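Local atomic coordinates of mosquitocidal toxin (Bacillus sphaericus, PDB entry 2CB4), a protein that kills mosquito larvae as a toxin, its catalytic domain, the part described here, belonging to the ADP-ribosyltransferases and probably transferring ADP-ribose from NAD to target proteins. Residues A146-P159 with I187-G201. The protein carries 1 engineered substitution. Numbering follows the deposited sequence.
Sequences ANNNIIYRYEIFAP and IRPEFIRSTYEYHNG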
ATOM      1  N   ALA A 146     -37.609 -19.133   0.704  1.00 24.78           N
ATOM      2  CA  ALA A 146     -37.263 -20.548   0.691  1.00 24.20           C
ATOM      3  C   ALA A 146     -37.512 -21.343  -0.598  1.00 29.35           C
ATOM      4  O   ALA A 146     -36.800 -22.324  -0.882  1.00 29.13           O
ATOM      5  CB  ALA A 146     -37.854 -21.270   1.938  1.00 24.33           C
ATOM      6  N   ASN A 147     -38.525 -20.948  -1.357  1.00 25.52           N
ATOM      7  CA  ASN A 147     -38.882 -21.651  -2.600  1.00 25.40           C
ATOM      8  C   ASN A 147     -38.043 -21.169  -3.790  1.00 28.20           C
ATOM      9  O   ASN A 147     -38.178 -21.667  -4.892  1.00 27.02           O
ATOM     10  CB  ASN A 147     -40.373 -21.397  -2.927  1.00 24.17           C
ATOM     11  CG  ASN A 147     -41.319 -22.400  -2.245  1.00 48.88           C
ATOM     12  OD1 ASN A 147     -42.528 -22.193  -2.235  1.00 46.95           O
ATOM     13  ND2 ASN A 147     -40.782 -23.501  -1.726  1.00 35.90           N
ATOM     14  N   ASN A 148     -37.209 -20.167  -3.553  1.00 24.55           N
ATOM     15  CA  ASN A 148     -36.373 -19.573  -4.593  1.00 24.03           C
ATOM     16  C   ASN A 148     -34.947 -20.050  -4.532  1.00 28.54           C
ATOM     17  O   ASN A 148     -34.265 -19.943  -3.489  1.00 27.19           O
ATOM     18  CB  ASN A 148     -36.392 -18.021  -4.478  1.00 24.06           C
ATOM     19  CG  ASN A 148     -37.828 -17.460  -4.410  1.00 42.47           C
ATOM     20  OD1 ASN A 148     -38.287 -16.984  -3.363  1.00 41.09           O
ATOM     21  ND2 ASN A 148     -38.573 -17.632  -5.492  1.00 25.68           N
ATOM     22  N   ASN A 149     -34.494 -20.568  -5.671  1.00 26.13           N
ATOM     23  CA  ASN A 149     -33.132 -21.019  -5.810  1.00 25.49           C
ATOM     24  C   ASN A 149     -32.711 -22.096  -4.827  1.00 27.99           C
ATOM     25  O   ASN A 149     -33.500 -22.994  -4.514  1.00 28.56           O
ATOM     26  CB  ASN A 149     -32.174 -19.809  -5.842  1.00 25.99           C
ATOM     27  CG  ASN A 149     -32.613 -18.746  -6.873  1.00 47.40           C
ATOM     28  OD1 ASN A 149     -33.004 -17.641  -6.517  1.00 52.47           O
ATOM     29  ND2 ASN A 149     -32.592 -19.115  -8.130  1.00 38.11           N
ATOM     30  N   ILE A 150     -31.463 -22.015  -4.374  1.00 23.07           N
ATOM     31  CA  ILE A 150     -30.859 -22.994  -3.482  1.00 22.66           C
ATOM     32  C   ILE A 150     -30.725 -22.509  -2.039  1.00 26.62           C
ATOM     33  O   ILE A 150     -30.094 -21.487  -1.760  1.00 24.65           O
ATOM     34  CB  ILE A 150     -29.426 -23.353  -3.983  1.00 24.84           C
ATOM     35  CG1 ILE A 150     -29.487 -23.778  -5.455  1.00 24.89           C
ATOM     36  CG2 ILE A 150     -28.772 -24.432  -3.084  1.00 22.03           C
ATOM     37  CD1 ILE A 150     -28.114 -23.995  -6.094  1.00 21.17           C
ATOM     38  N   ILE A 151     -31.301 -23.280  -1.121  1.00 22.87           N
ATOM     39  CA  ILE A 151     -31.222 -22.956   0.291  1.00 21.08           C
ATOM     40  C   ILE A 151     -31.015 -24.257   1.068  1.00 25.92           C
ATOM     41  O   ILE A 151     -31.423 -25.354   0.629  1.00 24.95           O
ATOM     42  CB  ILE A 151     -32.468 -22.143   0.779  1.00 22.92           C
ATOM     43  CG1 ILE A 151     -32.185 -21.512   2.153  1.00 22.34           C
ATOM     44  CG2 ILE A 151     -33.737 -23.016   0.788  1.00 22.07           C
ATOM     45  CD1 ILE A 151     -33.168 -20.467   2.560  1.00 15.83           C
ATOM     46  N   TYR A 152     -30.357 -24.137   2.212  1.00 23.55           N
ATOM     47  CA  TYR A 152     -30.079 -25.288   3.071  1.00 22.10           C
ATOM     48  C   TYR A 152     -30.798 -25.139   4.413  1.00 26.39           C
ATOM     49  O   TYR A 152     -30.938 -24.040   4.939  1.00 24.82           O
ATOM     50  CB  TYR A 152     -28.557 -25.386   3.319  1.00 21.96           C
ATOM     51  CG  TYR A 152     -27.771 -25.630   2.037  1.00 22.07           C
ATOM     52  CD1 TYR A 152     -27.490 -26.939   1.604  1.00 22.49           C
ATOM     53  CD2 TYR A 152     -27.371 -24.557   1.218  1.00 21.87           C
ATOM     54  CE1 TYR A 152     -26.832 -27.166   0.415  1.00 21.43           C
ATOM     55  CE2 TYR A 152     -26.717 -24.789   0.001  1.00 21.79           C
ATOM     56  CZ  TYR A 152     -26.455 -26.096  -0.390  1.00 28.89           C
ATOM     57  OH  TYR A 152     -25.775 -26.366  -1.569  1.00 29.32           O
ATOM     58  N   ARG A 153     -31.240 -26.261   4.967  1.00 24.42           N
ATOM     59  CA  ARG A 153     -31.855 -26.274   6.285  1.00 23.29           C
ATOM     60  C   ARG A 153     -30.976 -27.191   7.131  1.00 26.31           C
ATOM     61  O   ARG A 153     -31.039 -28.411   7.014  1.00 26.06           O
ATOM     62  CB  ARG A 153     -33.286 -26.819   6.233  1.00 22.13           C
ATOM     63  CG  ARG A 153     -34.120 -26.436   7.500  1.00 24.18           C
ATOM     64  CD  ARG A 153     -35.422 -27.229   7.478  1.00 28.54           C
ATOM     65  NE  ARG A 153     -35.174 -28.533   8.033  1.00 37.89           N
ATOM     66  CZ  ARG A 153     -36.098 -29.320   8.543  1.00 47.41           C
ATOM     67  NH1 ARG A 153     -37.360 -28.948   8.541  1.00 31.55           N
ATOM     68  NH2 ARG A 153     -35.742 -30.487   9.048  1.00 37.70           N
ATOM     69  N   TYR A 154     -30.120 -26.588   7.943  1.00 22.01           N
ATOM     70  CA  TYR A 154     -29.205 -27.327   8.793  1.00 21.52           C
ATOM     71  C   TYR A 154     -29.875 -27.781  10.077  1.00 25.46           C
ATOM     72  O   TYR A 154     -30.678 -27.031  10.664  1.00 23.39           O
ATOM     73  CB  TYR A 154     -27.951 -26.471   9.117  1.00 22.50           C
ATOM     74  CG  TYR A 154     -27.065 -26.244   7.900  1.00 24.70           C
ATOM     75  CD1 TYR A 154     -26.031 -27.131   7.601  1.00 26.39           C
ATOM     76  CD2 TYR A 154     -27.282 -25.148   7.022  1.00 24.95           C
ATOM     77  CE1 TYR A 154     -25.223 -26.955   6.483  1.00 26.39           C
ATOM     78  CE2 TYR A 154     -26.460 -24.960   5.883  1.00 24.80           C
ATOM     79  CZ  TYR A 154     -25.448 -25.883   5.634  1.00 29.48           C
ATOM     80  OH  TYR A 154     -24.658 -25.748   4.549  1.00 26.70           O
ATOM     81  N   GLU A 155     -29.504 -28.998  10.506  1.00 22.76           N
ATOM     82  CA  GLU A 155     -29.986 -29.645  11.729  1.00 22.54           C
ATOM     83  C   GLU A 155     -28.871 -29.596  12.768  1.00 26.96           C
ATOM     84  O   GLU A 155     -27.759 -30.075  12.546  1.00 26.60           O
ATOM     85  CB  GLU A 155     -30.388 -31.097  11.454  1.00 23.58           C
ATOM     86  CG  GLU A 155     -30.846 -31.861  12.687  1.00 26.59           C
ATOM     87  CD  GLU A 155     -30.896 -33.347  12.434  1.00 38.14           C
ATOM     88  OE1 GLU A 155     -29.950 -33.891  11.821  1.00 26.78           O
ATOM     89  OE2 GLU A 155     -31.913 -33.971  12.787  1.00 34.36           O
ATOM     90  N   ILE A 156     -29.189 -28.999  13.905  1.00 23.86           N
ATOM     91  CA  ILE A 156     -28.218 -28.781  14.972  1.00 22.55           C
ATOM     92  C   ILE A 156     -28.653 -29.338  16.350  1.00 27.12           C
ATOM     93  O   ILE A 156     -29.840 -29.293  16.710  1.00 26.68           O
ATOM     94  CB  ILE A 156     -28.047 -27.218  15.115  1.00 24.08           C
ATOM     95  CG1 ILE A 156     -27.596 -26.607  13.778  1.00 23.55           C
ATOM     96  CG2 ILE A 156     -27.144 -26.831  16.296  1.00 22.26           C
ATOM     97  CD1 ILE A 156     -28.065 -25.205  13.548  1.00 21.52           C
ATOM     98  N   PHE A 157     -27.667 -29.808  17.113  1.00 23.93           N
ATOM     99  CA  PHE A 157     -27.831 -30.284  18.509  1.00 23.25           C
ATOM    100  C   PHE A 157     -26.585 -29.735  19.165  1.00 26.82           C
ATOM    101  O   PHE A 157     -25.497 -30.205  18.923  1.00 26.19           O
ATOM    102  CB  PHE A 157     -27.855 -31.809  18.617  1.00 24.02           C
ATOM    103  CG  PHE A 157     -29.088 -32.439  17.996  1.00 24.85           C
ATOM    104  CD1 PHE A 157     -30.290 -32.492  18.709  1.00 26.65           C
ATOM    105  CD2 PHE A 157     -29.051 -32.950  16.695  1.00 24.74           C
ATOM    106  CE1 PHE A 157     -31.413 -33.084  18.147  1.00 27.07           C
ATOM    107  CE2 PHE A 157     -30.169 -33.535  16.135  1.00 27.71           C
ATOM    108  CZ  PHE A 157     -31.359 -33.606  16.871  1.00 26.11           C
ATOM    109  N   ALA A 158     -26.755 -28.683  19.947  1.00 22.79           N
ATOM    110  CA  ALA A 158     -25.635 -27.997  20.556  1.00 22.59           C
ATOM    111  C   ALA A 158     -25.917 -27.722  22.033  1.00 31.14           C
ATOM    112  O   ALA A 158     -27.074 -27.616  22.457  1.00 33.67           O
ATOM    113  CB  ALA A 158     -25.433 -26.613  19.800  1.00 22.35           C
ATOM    114  N   PRO A 159     -24.857 -27.521  22.790  1.00 28.45           N
ATOM    115  CA  PRO A 159     -25.018 -27.184  24.190  1.00 27.65           C
ATOM    116  C   PRO A 159     -25.343 -25.695  24.263  1.00 33.17           C
ATOM    117  O   PRO A 159     -24.811 -24.885  23.486  1.00 31.14           O
ATOM    118  CB  PRO A 159     -23.588 -27.398  24.765  1.00 28.39           C
ATOM    119  CG  PRO A 159     -22.656 -27.208  23.568  1.00 31.40           C
ATOM    120  CD  PRO A 159     -23.438 -27.833  22.448  1.00 27.65           C
ATOM    121  N   ILE A 187     -21.852 -21.384  16.467  1.00 25.32           N
ATOM    122  CA  ILE A 187     -21.907 -22.821  16.655  1.00 23.31           C
ATOM    123  C   ILE A 187     -20.818 -23.545  15.841  1.00 28.02           C
ATOM    124  O   ILE A 187     -20.734 -23.388  14.631  1.00 27.22           O
ATOM    125  CB  ILE A 187     -23.296 -23.302  16.143  1.00 25.05           C
ATOM    126  CG1 ILE A 187     -24.412 -22.459  16.776  1.00 24.70           C
ATOM    127  CG2 ILE A 187     -23.499 -24.821  16.314  1.00 23.15           C
ATOM    128  CD1 ILE A 187     -25.766 -22.590  16.091  1.00 24.56           C
ATOM    129  N   ARG A 188     -20.007 -24.363  16.508  1.00 24.20           N
ATOM    130  CA  ARG A 188     -18.963 -25.129  15.832  1.00 23.02           C
ATOM    131  C   ARG A 188     -19.570 -26.251  14.975  1.00 27.84           C
ATOM    132  O   ARG A 188     -20.663 -26.725  15.263  1.00 27.94           O
ATOM    133  CB  ARG A 188     -17.995 -25.656  16.871  1.00 19.99           C
ATOM    134  CG  ARG A 188     -17.244 -24.498  17.548  1.00 19.72           C
ATOM    135  CD  ARG A 188     -16.059 -25.001  18.371  1.00 22.21           C
ATOM    136  NE  ARG A 188     -16.433 -26.065  19.310  1.00 25.48           N
ATOM    137  CZ  ARG A 188     -16.906 -25.865  20.540  1.00 36.62           C
ATOM    138  NH1 ARG A 188     -17.099 -24.638  20.985  1.00 21.00           N
ATOM    139  NH2 ARG A 188     -17.203 -26.890  21.324  1.00 24.81           N
ATOM    140  N   PRO A 189     -18.870 -26.672  13.914  1.00 23.86           N
ATOM    141  CA  PRO A 189     -19.428 -27.685  12.997  1.00 21.96           C
ATOM    142  C   PRO A 189     -19.762 -29.049  13.583  1.00 27.89           C
ATOM    143  O   PRO A 189     -20.610 -29.786  13.042  1.00 28.28           O
ATOM    144  CB  PRO A 189     -18.352 -27.790  11.893  1.00 22.34           C
ATOM    145  CG  PRO A 189     -17.092 -27.285  12.523  1.00 24.56           C
ATOM    146  CD  PRO A 189     -17.516 -26.228  13.489  1.00 21.15           C
ATOM    147  N   GLU A 190     -19.091 -29.424  14.664  1.00 25.28           N
ATOM    148  CA  GLU A 190     -19.359 -30.739  15.280  1.00 24.42           C
ATOM    149  C   GLU A 190     -20.763 -30.846  15.898  1.00 26.77           C
ATOM    150  O   GLU A 190     -21.209 -31.922  16.237  1.00 27.07           O
ATOM    151  CB  GLU A 190     -18.244 -31.158  16.260  1.00 25.49           C
ATOM    152  CG  GLU A 190     -18.108 -30.275  17.511  1.00 25.82           C
ATOM    153  CD  GLU A 190     -17.108 -29.168  17.349  1.00 42.30           C
ATOM    154  OE1 GLU A 190     -16.836 -28.777  16.193  1.00 31.35           O
ATOM    155  OE2 GLU A 190     -16.605 -28.674  18.390  1.00 34.52           O
ATOM    156  N   PHE A 191     -21.466 -29.723  16.001  1.00 23.73           N
ATOM    157  CA  PHE A 191     -22.839 -29.680  16.525  1.00 22.87           C
ATOM    158  C   PHE A 191     -23.896 -29.657  15.405  1.00 28.12           C
ATOM    159  O   PHE A 191     -25.098 -29.537  15.673  1.00 28.71           O
ATOM    160  CB  PHE A 191     -22.997 -28.455  17.424  1.00 23.77           C
ATOM    161  CG  PHE A 191     -22.056 -28.478  18.594  1.00 24.12           C
ATOM    162  CD1 PHE A 191     -22.038 -29.601  19.450  1.00 25.23           C
ATOM    163  CD2 PHE A 191     -21.147 -27.450  18.810  1.00 22.94           C
ATOM    164  CE1 PHE A 191     -21.139 -29.664  20.511  1.00 24.61           C
ATOM    165  CE2 PHE A 191     -20.251 -27.516  19.861  1.00 25.34           C
ATOM    166  CZ  PHE A 191     -20.232 -28.641  20.709  1.00 22.69           C
ATOM    167  N   ILE A 192     -23.436 -29.752  14.156  1.00 23.73           N
ATOM    168  CA  ILE A 192     -24.314 -29.730  12.991  1.00 22.64           C
ATOM    169  C   ILE A 192     -24.332 -31.134  12.440  1.00 26.84           C
ATOM    170  O   ILE A 192     -23.323 -31.643  11.939  1.00 26.41           O
ATOM    171  CB  ILE A 192     -23.859 -28.672  11.930  1.00 24.36           C
ATOM    172  CG1 ILE A 192     -23.434 -27.366  12.635  1.00 23.32           C
ATOM    173  CG2 ILE A 192     -24.961 -28.433  10.902  1.00 22.83           C
ATOM    174  CD1 ILE A 192     -22.888 -26.283  11.694  1.00 22.67           C
ATOM    175  N   ARG A 193     -25.476 -31.787  12.599  1.00 23.71           N
ATOM    176  CA  ARG A 193     -25.604 -33.170  12.199  1.00 23.56           C
ATOM    177  C   ARG A 193     -25.832 -33.433  10.724  1.00 27.11           C
ATOM    178  O   ARG A 193     -25.322 -34.397  10.166  1.00 26.26           O
ATOM    179  CB  ARG A 193     -26.710 -33.875  13.018  1.00 22.11           C
ATOM    180  CG  ARG A 193     -26.715 -35.399  12.715  1.00 26.39           C
ATOM    181  CD  ARG A 193     -27.447 -36.186  13.761  1.00 30.20           C
ATOM    182  NE  ARG A 193     -28.883 -36.045  13.592  1.00 35.06           N
ATOM    183  CZ  ARG A 193     -29.791 -36.640  14.351  1.00 41.36           C
ATOM    184  NH1 ARG A 193     -29.411 -37.434  15.325  1.00 29.92           N
ATOM    185  NH2 ARG A 193     -31.083 -36.444  14.129  1.00 26.67           N
ATOM    186  N   SER A 194     -26.658 -32.606  10.101  1.00 23.81           N
ATOM    187  CA  SER A 194     -26.975 -32.819   8.704  1.00 23.05           C
ATOM    188  C   SER A 194     -27.561 -31.556   8.109  1.00 25.38           C
ATOM    189  O   SER A 194     -27.750 -30.550   8.789  1.00 24.33           O
ATOM    190  CB  SER A 194     -28.034 -33.944   8.613  1.00 25.16           C
ATOM    191  OG  SER A 194     -29.285 -33.550   9.217  1.00 28.41           O
ATOM    192  N   THR A 195     -27.905 -31.634   6.838  1.00 22.10           N
ATOM    193  CA  THR A 195     -28.584 -30.526   6.186  1.00 22.12           C
ATOM    194  C   THR A 195     -29.374 -31.032   4.990  1.00 26.94           C
ATOM    195  O   THR A 195     -29.008 -32.024   4.365  1.00 26.88           O
ATOM    196  CB  THR A 195     -27.638 -29.337   5.793  1.00 25.96           C
ATOM    197  OG1 THR A 195     -28.441 -28.188   5.485  1.00 26.00           O
ATOM    198  CG2 THR A 195     -26.772 -29.676   4.575  1.00 19.29           C
ATOM    199  N   TYR A 196     -30.473 -30.359   4.695  1.00 24.74           N
ATOM    200  CA  TYR A 196     -31.271 -30.665   3.524  1.00 24.70           C
ATOM    201  C   TYR A 196     -30.871 -29.609   2.504  1.00 25.73           C
ATOM    202  O   TYR A 196     -30.867 -28.418   2.819  1.00 23.73           O
ATOM    203  CB  TYR A 196     -32.750 -30.399   3.769  1.00 27.22           C
ATOM    204  CG  TYR A 196     -33.440 -31.423   4.589  1.00 32.94           C
ATOM    205  CD1 TYR A 196     -32.882 -32.673   4.791  1.00 35.72           C
ATOM    206  CD2 TYR A 196     -34.659 -31.144   5.172  1.00 35.34           C
ATOM    207  CE1 TYR A 196     -33.519 -33.625   5.572  1.00 38.34           C
ATOM    208  CE2 TYR A 196     -35.322 -32.092   5.925  1.00 37.34           C
ATOM    209  CZ  TYR A 196     -34.747 -33.332   6.125  1.00 45.59           C
ATOM    210  OH  TYR A 196     -35.406 -34.254   6.897  1.00 47.35           O
ATOM    211  N   GLU A 197     -30.599 -30.035   1.278  1.00 22.64           N
ATOM    212  CA  GLU A 197     -30.307 -29.101   0.202  1.00 21.76           C
ATOM    213  C   GLU A 197     -31.589 -28.986  -0.630  1.00 24.95           C
ATOM    214  O   GLU A 197     -32.052 -29.962  -1.215  1.00 22.01           O
ATOM    215  CB  GLU A 197     -29.177 -29.621  -0.681  1.00 22.61           C
ATOM    216  CG  GLU A 197     -28.914 -28.754  -1.877  1.00 25.93           C
ATOM    217  CD  GLU A 197     -27.663 -29.155  -2.627  1.00 36.41           C
ATOM    218  OE1 GLU A 197     -26.889 -30.001  -2.132  1.00 27.79           O
ATOM    219  OE2 GLU A 197     -27.457 -28.620  -3.723  1.00 26.65           O
ATOM    220  N   TYR A 198     -32.165 -27.785  -0.683  1.00 23.91           N
ATOM    221  CA  TYR A 198     -33.396 -27.547  -1.474  1.00 23.21           C
ATOM    222  C   TYR A 198     -33.059 -26.743  -2.712  1.00 26.29           C
ATOM    223  O   TYR A 198     -32.268 -25.798  -2.637  1.00 26.33           O
ATOM    224  CB  TYR A 198     -34.383 -26.668  -0.689  1.00 24.05           C
ATOM    225  CG  TYR A 198     -35.011 -27.311   0.526  1.00 26.22           C
ATOM    226  CD1 TYR A 198     -36.183 -28.043   0.409  1.00 29.26           C
ATOM    227  CD2 TYR A 198     -34.465 -27.139   1.806  1.00 26.25           C
ATOM    228  CE1 TYR A 198     -36.790 -28.639   1.530  1.00 30.14           C
ATOM    229  CE2 TYR A 198     -35.082 -27.712   2.940  1.00 26.96           C
ATOM    230  CZ  TYR A 198     -36.248 -28.451   2.790  1.00 35.15           C
ATOM    231  OH  TYR A 198     -36.880 -29.029   3.887  1.00 36.62           O
ATOM    232  N   HIS A 199     -33.709 -27.075  -3.827  1.00 22.90           N
ATOM    233  CA  HIS A 199     -33.589 -26.317  -5.093  1.00 22.57           C
ATOM    234  C   HIS A 199     -35.038 -26.020  -5.433  1.00 28.36           C
ATOM    235  O   HIS A 199     -35.851 -26.946  -5.555  1.00 27.61           O
ATOM    236  CB  HIS A 199     -32.980 -27.161  -6.230  1.00 22.89           C
ATOM    237  CG  HIS A 199     -31.529 -27.482  -6.033  1.00 25.60           C
ATOM    238  ND1 HIS A 199     -30.753 -28.064  -7.015  1.00 26.45           N
ATOM    239  CD2 HIS A 199     -30.720 -27.330  -4.957  1.00 26.68           C
ATOM    240  CE1 HIS A 199     -29.529 -28.252  -6.550  1.00 25.39           C
ATOM    241  NE2 HIS A 199     -29.477 -27.804  -5.311  1.00 25.95           N
ATOM    242  N   ASN A 200     -35.386 -24.741  -5.510  1.00 26.31           N
ATOM    243  CA  ASN A 200     -36.763 -24.325  -5.796  1.00 26.52           C
ATOM    244  C   ASN A 200     -37.794 -24.876  -4.818  1.00 30.04           C
ATOM    245  O   ASN A 200     -38.938 -25.164  -5.221  1.00 28.42           O
ATOM    246  CB  ASN A 200     -37.208 -24.692  -7.216  1.00 29.00           C
ATOM    247  CG  ASN A 200     -36.163 -24.407  -8.240  1.00 41.14           C
ATOM    248  OD1 ASN A 200     -36.080 -25.092  -9.259  1.00 39.55           O
ATOM    249  ND2 ASN A 200     -35.321 -23.425  -7.969  1.00 30.00           N
ATOM    250  N   GLY A 201     -37.402 -25.040  -3.548  1.00 25.54           N
ATOM    251  CA  GLY A 201     -38.327 -25.512  -2.524  1.00 24.19           C
ATOM    252  C   GLY A 201     -38.486 -26.998  -2.471  1.00 29.50           C
ATOM    253  O   GLY A 201     -39.309 -27.494  -1.706  1.00 29.65           O
TER
HETATM  254  O   HOH W   1     -35.167 -23.746  -2.459  1.00 22.10           O
HETATM  255  O   HOH W   2     -36.675 -33.052   8.979  1.00 36.80           O
HETATM  256  O   HOH W   3     -38.705 -27.600   6.036  1.00 41.90           O
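Two neighbouring antiparallel strands of the ADP-ribosyltransferase fold, 150-156 and 192-199, illustrate how alternate residues sort onto two faces, an arginine-glutamate grip on one and tyrosines packed on threonine and glutamate on the other. Backbone bonds such as Y198 N to I151 O (2.9 Å) set the register. On the face of R153 and E155, R193 grips the E155 carboxylate side-on, NE to OE1 at 3.0 Å and NH2 to OE2 at 2.9 Å, with the two planes 65° apart. S194 OG also donates to OE1, from the opposite face of the carboxylate, and R77 forms a salt bridge with OE2, so this buried acid has several partners. F157 brings CE2 over the centre of the R193 guanidinium, its ring steeply tilted to it. Farther along, Y196 CE2 lies over one face of the R153 guanidinium, the planes 20° apart and CE2 3.5 Å from NH2; Y196 OH bonds to S222 O. On the other face, T195 CB sits over the Y154 ring in a CH-pi contact, 3.7 Å from its centroid. With T195 OG1 anti to the backbone N (chi1 -165°), the hydroxyl lies above the ring centre and makes a weak bond to R153 O. Nearby, Y152 CE1 touches E197 CG at 3.5 Å, while E197 OE2 accepts hydrogen bonds from N241 ND2 and, at 2.7 Å, from H199 NE2.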